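PDB 2WA2: Non-structural protein 5 from Modoc virus, which probably methylates the viral RNA cap at guanine N7 and ribose 2'-O through its methyltransferase domain, with S-adenosylmethionine as methyl donor. Local coordinates for residues Ala72-Asp75 with Gly79-Leu82; Tyr98-Gln103 with Arg107-Tyr112. The protein carries 4 engineered substitutions. All blocks are in the same frame, centred on the assembly; numbering follows the deposited sequence.

Both contacts are buried in the Rossmann-like methyltransferase core, and each has a side chain about 10 Å from the bound S-adenosylmethionine. Contact 1 lies nearer the centre of the chain and joins the end of helix 66-76 to the loop that leads into strand 86-89; its chemistry is mixed, with a backbone hydrogen bond, a water bridge and some methyl packing. Contact 2, in the beta-alpha-beta unit that begins with that strand, sets helix 95-101 on strand 106-112 by apolar contacts alone. The two meet through Tyr-99, whose OH lies 2.7 Å from Asp-75 OD2, a probable hydrogen bond, while its ring packs against Ala-72 and Leu-82.

Contact 1: residues Ala72-Asp75 with Gly79-Leu82; sequences AWID and GVEL
The carboxylate of Asp-75 has the methyl CD1 of Leu-82 over one face, 3.9 Å from Asp-75 CG. At its OD1 end come two oxygens of different character: a water that donates to OD1 at 2.7 Å, and the carbonyl O of Val-80, only 3.2 Å from OD1 although both are acceptors. OD2, at the other end, is hydrogen-bonded to the hydroxyl of Tyr-99 on helix 95-101. Asp-75 CG is anti to the residue's own backbone N (chi1 -177°), which brings the carboxylate nearer the loop. The same water accepts from Leu-82 N at 2.9 Å, so it ties the helix to the chain leading into strand 86-89. Nearer the turn, Gly-79 N donates to Ile-74 O at 2.8 Å, with an N-H...O angle of 149°; this bond links residues five apart in sequence and closes the turn by which the chain leaves the helix. Ile-74 CG2 rests against Gly-79 CA. The same methyl, Ile-74 CG2, meets Val-80 CG1 at a slant, 3.9 Å away. Ile-74 and Val-80 both reach on to Cys-190 of strand 188-193, which places this pair against the central sheet. With the Val-80 carbonyl close to OD1 and, more distantly, Glu-81 OE1, 5.7 Å from Asp-75 OD1, the negative charge of Asp-75 would be somewhat disfavoured, and the water and Tyr-99 probably offset that cost.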
loop_
_atom_site.group_PDB
_atom_site.type_symbol
_atom_site.label_atom_id
_atom_site.label_comp_id
_atom_site.label_asym_id
_atom_site.label_seq_id
_atom_site.Cartn_x
_atom_site.Cartn_y
_atom_site.Cartn_z
ATOM N N ALA A 72 6.397 -9.318 -1.082
ATOM C CA ALA A 72 7.578 -10.177 -0.834
ATOM C C ALA A 72 8.830 -9.341 -0.550
ATOM O O ALA A 72 9.610 -9.661 0.360
ATOM C CB ALA A 72 7.815 -11.179 -2.020
ATOM N N TRP A 73 8.999 -8.264 -1.328
ATOM C CA TRP A 73 10.085 -7.323 -1.141
ATOM C C TRP A 73 10.041 -6.680 0.234
ATOM O O TRP A 73 11.053 -6.667 0.938
ATOM C CB TRP A 73 10.087 -6.249 -2.235
ATOM C CG TRP A 73 11.341 -5.392 -2.242
ATOM C CD1 TRP A 73 12.475 -5.603 -2.997
ATOM C CD2 TRP A 73 11.595 -4.219 -1.449
ATOM N NE1 TRP A 73 13.403 -4.616 -2.729
ATOM C CE2 TRP A 73 12.896 -3.763 -1.781
ATOM C CE3 TRP A 73 10.852 -3.506 -0.488
ATOM C CZ2 TRP A 73 13.470 -2.619 -1.194
ATOM C CZ3 TRP A 73 11.419 -2.358 0.089
ATOM C CH2 TRP A 73 12.731 -1.933 -0.266
ATOM N N ILE A 74 8.887 -6.129 0.609
ATOM C CA ILE A 74 8.696 -5.533 1.928
ATOM C C ILE A 74 8.954 -6.562 3.047
ATOM O O ILE A 74 9.562 -6.234 4.077
ATOM C CB ILE A 74 7.278 -4.953 2.077
ATOM C CG1 ILE A 74 7.051 -3.822 1.041
ATOM C CG2 ILE A 74 6.996 -4.524 3.558
ATOM C CD1 ILE A 74 5.611 -3.347 0.960
ATOM N N ASP A 75 8.484 -7.793 2.835
ATOM C CA ASP A 75 8.597 -8.839 3.862
ATOM C C ASP A 75 10.059 -9.202 4.083
ATOM O O ASP A 75 10.507 -9.306 5.231
ATOM C CB ASP A 75 7.796 -10.075 3.465
ATOM C CG ASP A 75 7.819 -11.158 4.527
ATOM O OD1 ASP A 75 8.005 -10.844 5.727
ATOM O OD2 ASP A 75 7.646 -12.331 4.142
ATOM N N GLY A 79 10.031 -5.206 6.621
ATOM C CA GLY A 79 9.016 -4.159 6.690
ATOM C C GLY A 79 7.796 -4.552 7.485
ATOM O O GLY A 79 7.136 -3.710 8.087
ATOM N N VAL A 80 7.489 -5.843 7.506
ATOM C CA VAL A 80 6.278 -6.320 8.183
ATOM C C VAL A 80 6.407 -7.782 8.577
ATOM O O VAL A 80 6.779 -8.620 7.749
ATOM C CB VAL A 80 4.985 -6.119 7.292
ATOM C CG1 VAL A 80 5.082 -6.915 5.970
ATOM C CG2 VAL A 80 3.716 -6.488 8.070
ATOM N N GLU A 81 6.083 -8.077 9.834
ATOM C CA GLU A 81 6.043 -9.451 10.324
ATOM C C GLU A 81 4.671 -10.047 10.021
ATOM O O GLU A 81 3.669 -9.650 10.602
ATOM C CB GLU A 81 6.359 -9.501 11.827
ATOM C CG GLU A 81 6.279 -10.935 12.459
ATOM C CD GLU A 81 7.383 -11.916 11.972
ATOM O OE1 GLU A 81 8.431 -11.486 11.401
ATOM O OE2 GLU A 81 7.188 -13.139 12.188
ATOM N N LEU A 82 4.645 -10.985 9.088
ATOM C CA LEU A 82 3.401 -11.626 8.689
ATOM C C LEU A 82 3.148 -12.756 9.698
ATOM O O LEU A 82 3.909 -13.709 9.766
ATOM C CB LEU A 82 3.502 -12.100 7.227
ATOM C CG LEU A 82 3.638 -10.994 6.162
ATOM C CD1 LEU A 82 3.902 -11.559 4.782
ATOM C CD2 LEU A 82 2.441 -10.031 6.124
HETATM O O HOH W 1 7.062 -12.115 7.858
#

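Contact 2: residues Tyr98-Gln103 with Arg107-Tyr112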
loop_
_atom_site.group_PDB
_atom_site.type_symbol
_atom_site.label_atom_id
_atom_site.label_comp_id
_atom_site.label_asym_id
_atom_site.label_seq_id
_atom_site.Cartn_x
_atom_site.Cartn_y
_atom_site.Cartn_z
ATOM N N TYR A 98 -2.509 -14.744 -0.704
ATOM C CA TYR A 98 -1.821 -15.985 -1.067
ATOM C C TYR A 98 -0.365 -15.909 -0.657
ATOM O O TYR A 98 0.218 -16.908 -0.234
ATOM C CB TYR A 98 -1.958 -16.273 -2.558
ATOM C CG TYR A 98 -3.303 -16.863 -2.918
ATOM C CD1 TYR A 98 -3.654 -18.153 -2.500
ATOM C CD2 TYR A 98 -4.226 -16.137 -3.659
ATOM C CE1 TYR A 98 -4.905 -18.691 -2.801
ATOM C CE2 TYR A 98 -5.472 -16.684 -3.989
ATOM C CZ TYR A 98 -5.803 -17.945 -3.547
ATOM O OH TYR A 98 -7.037 -18.465 -3.857
ATOM N N TYR A 99 0.227 -14.721 -0.763
ATOM C CA TYR A 99 1.566 -14.554 -0.243
ATOM C C TYR A 99 1.589 -14.782 1.264
ATOM O O TYR A 99 2.355 -15.619 1.756
ATOM C CB TYR A 99 2.195 -13.205 -0.619
ATOM C CG TYR A 99 3.600 -13.136 -0.093
ATOM C CD1 TYR A 99 4.646 -13.788 -0.753
ATOM C CD2 TYR A 99 3.878 -12.498 1.109
ATOM C CE1 TYR A 99 5.954 -13.763 -0.234
ATOM C CE2 TYR A 99 5.182 -12.459 1.632
ATOM C CZ TYR A 99 6.204 -13.105 0.962
ATOM O OH TYR A 99 7.474 -13.047 1.505
ATOM N N ALA A 100 0.744 -14.046 1.994
ATOM C CA ALA A 100 0.650 -14.164 3.431
ATOM C C ALA A 100 0.376 -15.608 3.858
ATOM O O ALA A 100 0.984 -16.083 4.796
ATOM C CB ALA A 100 -0.440 -13.239 3.975
ATOM N N ALA A 101 -0.540 -16.284 3.165
ATOM C CA ALA A 101 -0.956 -17.646 3.524
ATOM C C ALA A 101 0.166 -18.700 3.402
ATOM O O ALA A 101 0.095 -19.792 4.016
ATOM C CB ALA A 101 -2.184 -18.067 2.709
ATOM N N SER A 102 1.191 -18.379 2.617
ATOM C CA SER A 102 2.345 -19.260 2.473
ATOM C C SER A 102 3.456 -19.037 3.516
ATOM O O SER A 102 4.436 -19.792 3.545
ATOM C CB SER A 102 2.904 -19.172 1.052
ATOM O OG SER A 102 3.525 -17.913 0.844
ATOM N N GLN A 103 3.290 -18.055 4.401
ATOM C CA GLN A 103 4.335 -17.743 5.399
ATOM C C GLN A 103 4.208 -18.506 6.729
ATOM O O GLN A 103 3.097 -18.756 7.200
ATOM C CB GLN A 103 4.431 -16.229 5.624
ATOM C CG GLN A 103 4.773 -15.471 4.350
ATOM C CD GLN A 103 6.066 -15.947 3.718
ATOM O OE1 GLN A 103 7.121 -15.918 4.344
ATOM N NE2 GLN A 103 5.984 -16.405 2.472
ATOM N N ARG A 107 -1.331 -17.958 10.648
ATOM C CA ARG A 107 -2.303 -18.985 11.018
ATOM C C ARG A 107 -3.578 -18.947 10.187
ATOM O O ARG A 107 -4.140 -19.990 9.875
ATOM C CB ARG A 107 -2.617 -18.911 12.506
ATOM C CG ARG A 107 -1.486 -19.519 13.347
ATOM C CD ARG A 107 -1.848 -19.533 14.823
ATOM N NE ARG A 107 -2.417 -20.819 15.251
ATOM C CZ ARG A 107 -3.725 -21.093 15.321
ATOM N NH1 ARG A 107 -4.633 -20.177 14.975
ATOM N NH2 ARG A 107 -4.129 -22.298 15.730
ATOM N N GLU A 108 -4.027 -17.753 9.823
ATOM C CA GLU A 108 -5.182 -17.596 8.926
ATOM C C GLU A 108 -5.159 -16.240 8.217
ATOM O O GLU A 108 -4.519 -15.285 8.688
ATOM C CB GLU A 108 -6.497 -17.749 9.705
ATOM C CG GLU A 108 -6.705 -16.672 10.733
ATOM C CD GLU A 108 -7.993 -16.827 11.509
ATOM O OE1 GLU A 108 -8.818 -17.712 11.165
ATOM O OE2 GLU A 108 -8.178 -16.061 12.478
ATOM N N VAL A 109 -5.839 -16.164 7.077
ATOM C CA VAL A 109 -5.938 -14.909 6.347
ATOM C C VAL A 109 -7.407 -14.608 6.068
ATOM O O VAL A 109 -8.115 -15.425 5.497
ATOM C CB VAL A 109 -5.133 -14.946 5.031
ATOM C CG1 VAL A 109 -5.205 -13.586 4.326
ATOM C CG2 VAL A 109 -3.690 -15.296 5.295
ATOM N N LYS A 110 -7.854 -13.463 6.538
ATOM C CA LYS A 110 -9.176 -12.985 6.302
ATOM C C LYS A 110 -9.046 -11.805 5.320
ATOM O O LYS A 110 -8.525 -10.716 5.665
ATOM C CB LYS A 110 -9.797 -12.571 7.632
ATOM C CG LYS A 110 -9.899 -13.739 8.643
ATOM C CD LYS A 110 -10.690 -13.266 9.853
ATOM C CE LYS A 110 -10.879 -14.344 10.909
ATOM N NZ LYS A 110 -11.619 -13.747 12.104
ATOM N N ALA A 111 -9.515 -12.051 4.101
ATOM C CA ALA A 111 -9.345 -11.169 2.945
ATOM C C ALA A 111 -10.691 -10.550 2.505
ATOM O O ALA A 111 -11.718 -11.238 2.451
ATOM C CB ALA A 111 -8.712 -11.969 1.800
ATOM N N TYR A 112 -10.683 -9.250 2.235
ATOM C CA TYR A 112 -11.909 -8.489 1.967
ATOM C C TYR A 112 -11.728 -7.559 0.780
ATOM O O TYR A 112 -10.701 -6.880 0.672
ATOM C CB TYR A 112 -12.313 -7.676 3.220
ATOM C CG TYR A 112 -12.548 -8.543 4.425
ATOM C CD1 TYR A 112 -13.803 -9.117 4.658
ATOM C CD2 TYR A 112 -11.503 -8.832 5.318
ATOM C CE1 TYR A 112 -14.014 -9.947 5.769
ATOM C CE2 TYR A 112 -11.710 -9.662 6.448
ATOM C CZ TYR A 112 -12.957 -10.209 6.650
ATOM O OH TYR A 112 -13.185 -11.024 7.741
#
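Val-109 of strand 106-112 sends its side chain up to Ala-100 and Ala-101, packing helix to strand inside the beta-alpha-beta crossover 86-89, 95-101, 106-112 of this Rossmann-like fold. From the strand, CB points toward the helix but stays behind its two methyls. CG1 takes the position trans to the backbone N (chi1 -177°), and that puts CG2 beside the N, where it does the touching. CG2 sits 3.9 Å from Ala-101 N and 4.0 Å from Ala-101 CA, so it bears on the backbone of Ala-101 as well as on side chains. It also meets two methyls, with Ala-100 CB and Ala-101 CB each 4.1 Å away. The small alanines let the strand come close: the CA atoms of Ala-101 and Val-109 are 6.3 Å apart. The valine side chain also touches Ser-97, one turn earlier on the same helix, while Ala-101 reaches Ile-133 on the neighbouring strand 133-136. Next along the chain, Tyr-99 O accepts two donors from one residue: Ser-102 N at 3.1 Å and Ser-102 OG at 2.7 Å. Gln-103 then folds back until its NE2 lies 3.6 Å above the plane of the Tyr-99 ring, displaced toward the rim.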